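Local coordinates for protein phosphoribosylformylglycinamidine synthase 2 (Thermus thermophilus, PDB 3VIU) that belongs to the AIR synthase-related (PurM-like) proteins and binds adenosine-5'-diphosphate and a magnesium ion, at residues Ile110-Leu124 with Val173-Lys187. Numbering follows the deposited sequence.
Sequences IMSMGARPIALLDSL and VNAMCLGLLREEHLK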
loop_
_atom_site.group_PDB
_atom_site.type_symbol
_atom_site.label_atom_id
_atom_site.label_comp_id
_atom_site.label_asym_id
_atom_site.label_seq_id
_atom_site.Cartn_x
_atom_site.Cartn_y
_atom_site.Cartn_z
ATOM N N ILE A 110 -4.760 5.607 -10.544
ATOM C CA ILE A 110 -3.692 6.588 -10.624
ATOM C C ILE A 110 -3.769 7.348 -11.948
ATOM O O ILE A 110 -3.546 8.556 -11.990
ATOM C CB ILE A 110 -2.324 5.899 -10.498
ATOM C CG1 ILE A 110 -2.241 5.165 -9.151
ATOM C CG2 ILE A 110 -1.206 6.905 -10.691
ATOM C CD1 ILE A 110 -2.657 5.988 -7.964
HETATM N N MSE A 111 -4.090 6.638 -13.026
HETATM C CA MSE A 111 -4.216 7.255 -14.346
HETATM C C MSE A 111 -5.345 8.268 -14.380
HETATM O O MSE A 111 -5.229 9.311 -15.023
HETATM C CB MSE A 111 -4.557 6.229 -15.416
HETATM C CG MSE A 111 -3.513 5.220 -15.784
HETATM SE SE MSE A 111 -4.374 4.033 -17.063
HETATM C CE MSE A 111 -4.232 2.364 -16.094
ATOM N N SER A 112 -6.454 7.940 -13.721
ATOM C CA SER A 112 -7.605 8.828 -13.744
ATOM C C SER A 112 -7.287 10.205 -13.180
ATOM O O SER A 112 -7.970 11.171 -13.505
ATOM C CB SER A 112 -8.800 8.195 -13.022
ATOM O OG SER A 112 -8.616 8.167 -11.625
HETATM N N MSE A 113 -6.245 10.299 -12.353
HETATM C CA MSE A 113 -5.832 11.586 -11.788
HETATM C C MSE A 113 -4.980 12.341 -12.815
HETATM O O MSE A 113 -4.599 13.494 -12.594
HETATM C CB MSE A 113 -4.994 11.395 -10.522
HETATM C CG MSE A 113 -5.674 10.658 -9.398
HETATM SE SE MSE A 113 -7.420 11.350 -8.919
HETATM C CE MSE A 113 -6.920 13.088 -8.225
ATOM N N GLY A 114 -4.677 11.676 -13.928
ATOM C CA GLY A 114 -3.864 12.278 -14.967
ATOM C C GLY A 114 -2.389 12.106 -14.666
ATOM O O GLY A 114 -1.537 12.801 -15.225
ATOM N N ALA A 115 -2.089 11.172 -13.768
ATOM C CA ALA A 115 -0.714 10.891 -13.375
ATOM C C ALA A 115 -0.226 9.627 -14.062
ATOM O O ALA A 115 -0.911 8.604 -14.065
ATOM C CB ALA A 115 -0.625 10.725 -11.871
ATOM N N ARG A 116 0.957 9.710 -14.658
ATOM C CA ARG A 116 1.533 8.562 -15.332
ATOM C C ARG A 116 2.186 7.660 -14.288
ATOM O O ARG A 116 3.070 8.090 -13.546
ATOM C CB ARG A 116 2.570 9.025 -16.350
ATOM C CG ARG A 116 3.360 7.910 -16.985
ATOM C CD ARG A 116 4.414 8.476 -17.925
ATOM N NE ARG A 116 3.815 9.060 -19.122
ATOM C CZ ARG A 116 3.401 8.349 -20.166
ATOM N NH1 ARG A 116 3.525 7.026 -20.164
ATOM N NH2 ARG A 116 2.856 8.959 -21.211
ATOM N N PRO A 117 1.739 6.401 -14.202
ATOM C CA PRO A 117 2.278 5.425 -13.248
ATOM C C PRO A 117 3.796 5.275 -13.370
ATOM O O PRO A 117 4.299 4.961 -14.441
ATOM C CB PRO A 117 1.548 4.144 -13.628
ATOM C CG PRO A 117 0.214 4.656 -14.075
ATOM C CD PRO A 117 0.592 5.838 -14.934
ATOM N N ILE A 118 4.522 5.491 -12.278
ATOM C CA ILE A 118 5.972 5.371 -12.323
ATOM C C ILE A 118 6.456 4.238 -11.451
ATOM O O ILE A 118 7.626 3.852 -11.517
ATOM C CB ILE A 118 6.692 6.682 -11.868
ATOM C CG1 ILE A 118 6.349 7.002 -10.407
ATOM C CG2 ILE A 118 6.307 7.829 -12.787
ATOM C CD1 ILE A 118 6.990 8.286 -9.875
ATOM N N ALA A 119 5.564 3.699 -10.628
ATOM C CA ALA A 119 5.963 2.605 -9.765
ATOM C C ALA A 119 4.818 1.849 -9.103
ATOM O O ALA A 119 3.738 2.396 -8.864
ATOM C CB ALA A 119 6.914 3.121 -8.706
ATOM N N LEU A 120 5.084 0.576 -8.818
ATOM C CA LEU A 120 4.148 -0.315 -8.138
ATOM C C LEU A 120 4.860 -0.945 -6.945
ATOM O O LEU A 120 6.051 -1.235 -7.010
ATOM C CB LEU A 120 3.666 -1.430 -9.074
ATOM C CG LEU A 120 2.610 -1.052 -10.117
ATOM C CD1 LEU A 120 2.496 -2.144 -11.164
ATOM C CD2 LEU A 120 1.283 -0.813 -9.423
ATOM N N LEU A 121 4.136 -1.116 -5.846
ATOM C CA LEU A 121 4.683 -1.761 -4.659
ATOM C C LEU A 121 3.631 -2.767 -4.216
ATOM O O LEU A 121 2.441 -2.458 -4.200
ATOM C CB LEU A 121 4.955 -0.754 -3.531
ATOM C CG LEU A 121 6.055 0.299 -3.720
ATOM C CD1 LEU A 121 5.514 1.464 -4.542
ATOM C CD2 LEU A 121 6.533 0.804 -2.354
ATOM N N ASP A 122 4.063 -3.976 -3.880
ATOM C CA ASP A 122 3.129 -5.008 -3.452
ATOM C C ASP A 122 3.248 -5.316 -1.960
ATOM O O ASP A 122 4.343 -5.344 -1.404
ATOM C CB ASP A 122 3.349 -6.283 -4.270
ATOM C CG ASP A 122 4.789 -6.754 -4.242
ATOM O OD1 ASP A 122 5.671 -5.990 -4.692
ATOM O OD2 ASP A 122 5.047 -7.885 -3.774
ATOM N N SER A 123 2.109 -5.533 -1.316
ATOM C CA SER A 123 2.080 -5.848 0.102
ATOM C C SER A 123 1.401 -7.210 0.199
ATOM O O SER A 123 0.183 -7.327 0.013
ATOM C CB SER A 123 1.287 -4.777 0.853
ATOM O OG SER A 123 1.699 -4.696 2.206
ATOM N N LEU A 124 2.192 -8.239 0.494
ATOM C CA LEU A 124 1.688 -9.610 0.546
ATOM C C LEU A 124 1.760 -10.343 1.892
ATOM O O LEU A 124 2.736 -10.239 2.639
ATOM C CB LEU A 124 2.415 -10.442 -0.517
ATOM C CG LEU A 124 2.566 -9.790 -1.895
ATOM C CD1 LEU A 124 3.343 -10.707 -2.822
ATOM C CD2 LEU A 124 1.186 -9.492 -2.479
ATOM N N VAL A 173 -3.437 -9.524 -0.588
ATOM C CA VAL A 173 -2.719 -9.021 -1.741
ATOM C C VAL A 173 -3.155 -7.582 -1.965
ATOM O O VAL A 173 -4.267 -7.319 -2.432
ATOM C CB VAL A 173 -3.014 -9.844 -3.006
ATOM C CG1 VAL A 173 -2.183 -9.312 -4.165
ATOM C CG2 VAL A 173 -2.717 -11.317 -2.750
ATOM N N ASN A 174 -2.285 -6.650 -1.594
ATOM C CA ASN A 174 -2.563 -5.229 -1.764
ATOM C C ASN A 174 -1.527 -4.650 -2.723
ATOM O O ASN A 174 -0.343 -4.998 -2.660
ATOM C CB ASN A 174 -2.479 -4.503 -0.420
ATOM C CG ASN A 174 -3.698 -4.746 0.461
ATOM O OD1 ASN A 174 -4.218 -5.866 0.540
ATOM N ND2 ASN A 174 -4.147 -3.697 1.147
ATOM N N ALA A 175 -1.964 -3.779 -3.620
ATOM C CA ALA A 175 -1.034 -3.175 -4.561
ATOM C C ALA A 175 -1.071 -1.660 -4.442
ATOM O O ALA A 175 -2.137 -1.043 -4.437
ATOM C CB ALA A 175 -1.368 -3.600 -5.983
HETATM N N MSE A 176 0.106 -1.065 -4.339
HETATM C CA MSE A 176 0.214 0.375 -4.231
HETATM C C MSE A 176 0.784 0.899 -5.543
HETATM O O MSE A 176 1.616 0.243 -6.165
HETATM C CB MSE A 176 1.141 0.733 -3.075
HETATM C CG MSE A 176 1.312 2.214 -2.836
HETATM SE SE MSE A 176 2.585 2.500 -1.391
HETATM C CE MSE A 176 2.861 4.407 -1.573
ATOM N N CYS A 177 0.326 2.071 -5.974
ATOM C CA CYS A 177 0.833 2.648 -7.203
ATOM C C CYS A 177 1.214 4.127 -7.081
ATOM O O CYS A 177 0.533 4.906 -6.425
ATOM C CB CYS A 177 -0.185 2.464 -8.327
ATOM S SG CYS A 177 0.425 3.022 -9.943
ATOM N N LEU A 178 2.322 4.494 -7.720
ATOM C CA LEU A 178 2.809 5.868 -7.728
ATOM C C LEU A 178 2.751 6.419 -9.150
ATOM O O LEU A 178 3.169 5.750 -10.100
ATOM C CB LEU A 178 4.262 5.938 -7.239
ATOM C CG LEU A 178 4.506 6.548 -5.863
ATOM C CD1 LEU A 178 4.002 5.604 -4.793
ATOM C CD2 LEU A 178 5.982 6.819 -5.682
ATOM N N GLY A 179 2.234 7.636 -9.295
ATOM C CA GLY A 179 2.160 8.253 -10.604
ATOM C C GLY A 179 2.554 9.713 -10.515
ATOM O O GLY A 179 2.298 10.363 -9.495
ATOM N N LEU A 180 3.196 10.240 -11.556
ATOM C CA LEU A 180 3.575 11.643 -11.523
ATOM C C LEU A 180 2.869 12.428 -12.604
ATOM O O LEU A 180 2.443 11.882 -13.625
ATOM C CB LEU A 180 5.100 11.835 -11.627
ATOM C CG LEU A 180 5.907 11.782 -12.926
ATOM C CD1 LEU A 180 5.374 12.761 -13.952
ATOM C CD2 LEU A 180 7.349 12.131 -12.612
ATOM N N LEU A 181 2.741 13.722 -12.362
ATOM C CA LEU A 181 2.085 14.610 -13.297
ATOM C C LEU A 181 2.467 16.044 -12.990
ATOM O O LEU A 181 3.059 16.342 -11.949
ATOM C CB LEU A 181 0.567 14.464 -13.182
ATOM C CG LEU A 181 -0.044 14.893 -11.845
ATOM C CD1 LEU A 181 -1.552 15.000 -11.995
ATOM C CD2 LEU A 181 0.316 13.903 -10.747
ATOM N N ARG A 182 2.127 16.928 -13.915
ATOM C CA ARG A 182 2.381 18.342 -13.753
ATOM C C ARG A 182 1.162 18.812 -12.982
ATOM O O ARG A 182 0.038 18.501 -13.361
ATOM C CB ARG A 182 2.454 19.015 -15.121
ATOM C CG ARG A 182 3.566 18.463 -16.007
ATOM C CD ARG A 182 4.912 18.796 -15.419
ATOM N NE ARG A 182 5.057 20.243 -15.340
ATOM C CZ ARG A 182 6.007 20.875 -14.661
ATOM N NH1 ARG A 182 6.921 20.191 -13.983
ATOM N NH2 ARG A 182 6.034 22.202 -14.666
ATOM N N GLU A 183 1.386 19.532 -11.890
ATOM C CA GLU A 183 0.296 20.017 -11.053
ATOM C C GLU A 183 -0.826 20.629 -11.897
ATOM O O GLU A 183 -2.010 20.340 -11.699
ATOM C CB GLU A 183 0.836 21.047 -10.054
ATOM C CG GLU A 183 0.000 21.190 -8.795
ATOM C CD GLU A 183 0.667 22.064 -7.748
ATOM O OE1 GLU A 183 1.884 21.888 -7.516
ATOM O OE2 GLU A 183 -0.027 22.917 -7.151
ATOM N N GLU A 184 -0.429 21.466 -12.844
ATOM C CA GLU A 184 -1.348 22.151 -13.745
ATOM C C GLU A 184 -2.374 21.225 -14.404
ATOM O O GLU A 184 -3.409 21.685 -14.882
ATOM C CB GLU A 184 -0.535 22.856 -14.828
ATOM C CG GLU A 184 0.308 21.888 -15.659
ATOM C CD GLU A 184 1.351 22.585 -16.509
ATOM O OE1 GLU A 184 0.987 23.527 -17.248
ATOM O OE2 GLU A 184 2.535 22.184 -16.441
ATOM N N HIS A 185 -2.084 19.925 -14.426
ATOM C CA HIS A 185 -2.964 18.941 -15.054
ATOM C C HIS A 185 -3.778 18.113 -14.077
ATOM O O HIS A 185 -4.413 17.137 -14.479
ATOM C CB HIS A 185 -2.142 17.977 -15.909
ATOM C CG HIS A 185 -1.397 18.638 -17.022
ATOM N ND1 HIS A 185 -0.285 18.073 -17.608
ATOM C CD2 HIS A 185 -1.611 19.808 -17.669
ATOM C CE1 HIS A 185 0.154 18.866 -18.569
ATOM N NE2 HIS A 185 -0.633 19.925 -18.627
ATOM N N LEU A 186 -3.766 18.482 -12.803
ATOM C CA LEU A 186 -4.507 17.714 -11.812
ATOM C C LEU A 186 -6.007 17.629 -12.090
ATOM O O LEU A 186 -6.735 18.613 -11.938
ATOM C CB LEU A 186 -4.268 18.286 -10.415
ATOM C CG LEU A 186 -4.999 17.601 -9.256
ATOM C CD1 LEU A 186 -4.997 16.093 -9.430
ATOM C CD2 LEU A 186 -4.320 17.991 -7.952
ATOM N N LYS A 187 -6.460 16.444 -12.495
ATOM C CA LYS A 187 -7.874 16.220 -12.788
ATOM C C LYS A 187 -8.521 15.250 -11.797
ATOM O O LYS A 187 -7.845 14.439 -11.164
ATOM C CB LYS A 187 -8.051 15.690 -14.218
ATOM C CG LYS A 187 -7.523 14.279 -14.447
ATOM C CD LYS A 187 -7.725 13.846 -15.899
ATOM C CE LYS A 187 -7.044 12.507 -16.194
ATOM N NZ LYS A 187 -7.084 12.163 -17.644
HETATM O O HOH W 1 1.267 13.530 -16.423
#
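Arg-116 to Leu-124 pairs antiparallel with Val-173 to Leu-180, the strand axes 4.1 Å apart at closest and 138° between their directions, and a classic beta bulge breaks the register where Ile-118 and Ala-119 both face Leu-178. Leu-178 O takes both N-H groups there, Ile-118 N at 2.6 Å and Ala-119 N at 3.2 Å. Beyond it the pairing is regular to Leu-124 with Val-173, and Ser-123 with Asn-174 is the last hydrogen-bonded pair.

On the face that carries Cys-177 and Leu-120, the last turn of helix 95-112 presses Ile-110 onto strand 172-182: CG1 lies 3.5 Å from Cys-177 CB, while CG2, anti to the backbone N, rests 3.6 Å from Gly-179 CA. Gly-179 has no side chain, which lets the helix sit that close. Leu-120 CD2 meets Cys-177 CB from the same side of the sheet. On the other face Leu-121 CB packs at 4.1 Å against Met-176 CB, and strand 538-548, in the second PurM_N-like domain, covers Met-176 and Leu-178 through Val-544.

The helix ends in a Schellman motif at Gly-114, after which Ala-115 CB touches Leu-181 CD2 at 3.5 Å. The extended Lys-187 chain runs past this turn, its CE 3.1 Å from Ser-112 O. Cys-177 and Gly-179 CA thus give the helix a close apolar seat, and Ala-115 on Leu-181 and a weak Lys-187 N to Met-113 O bond hold the turn after it.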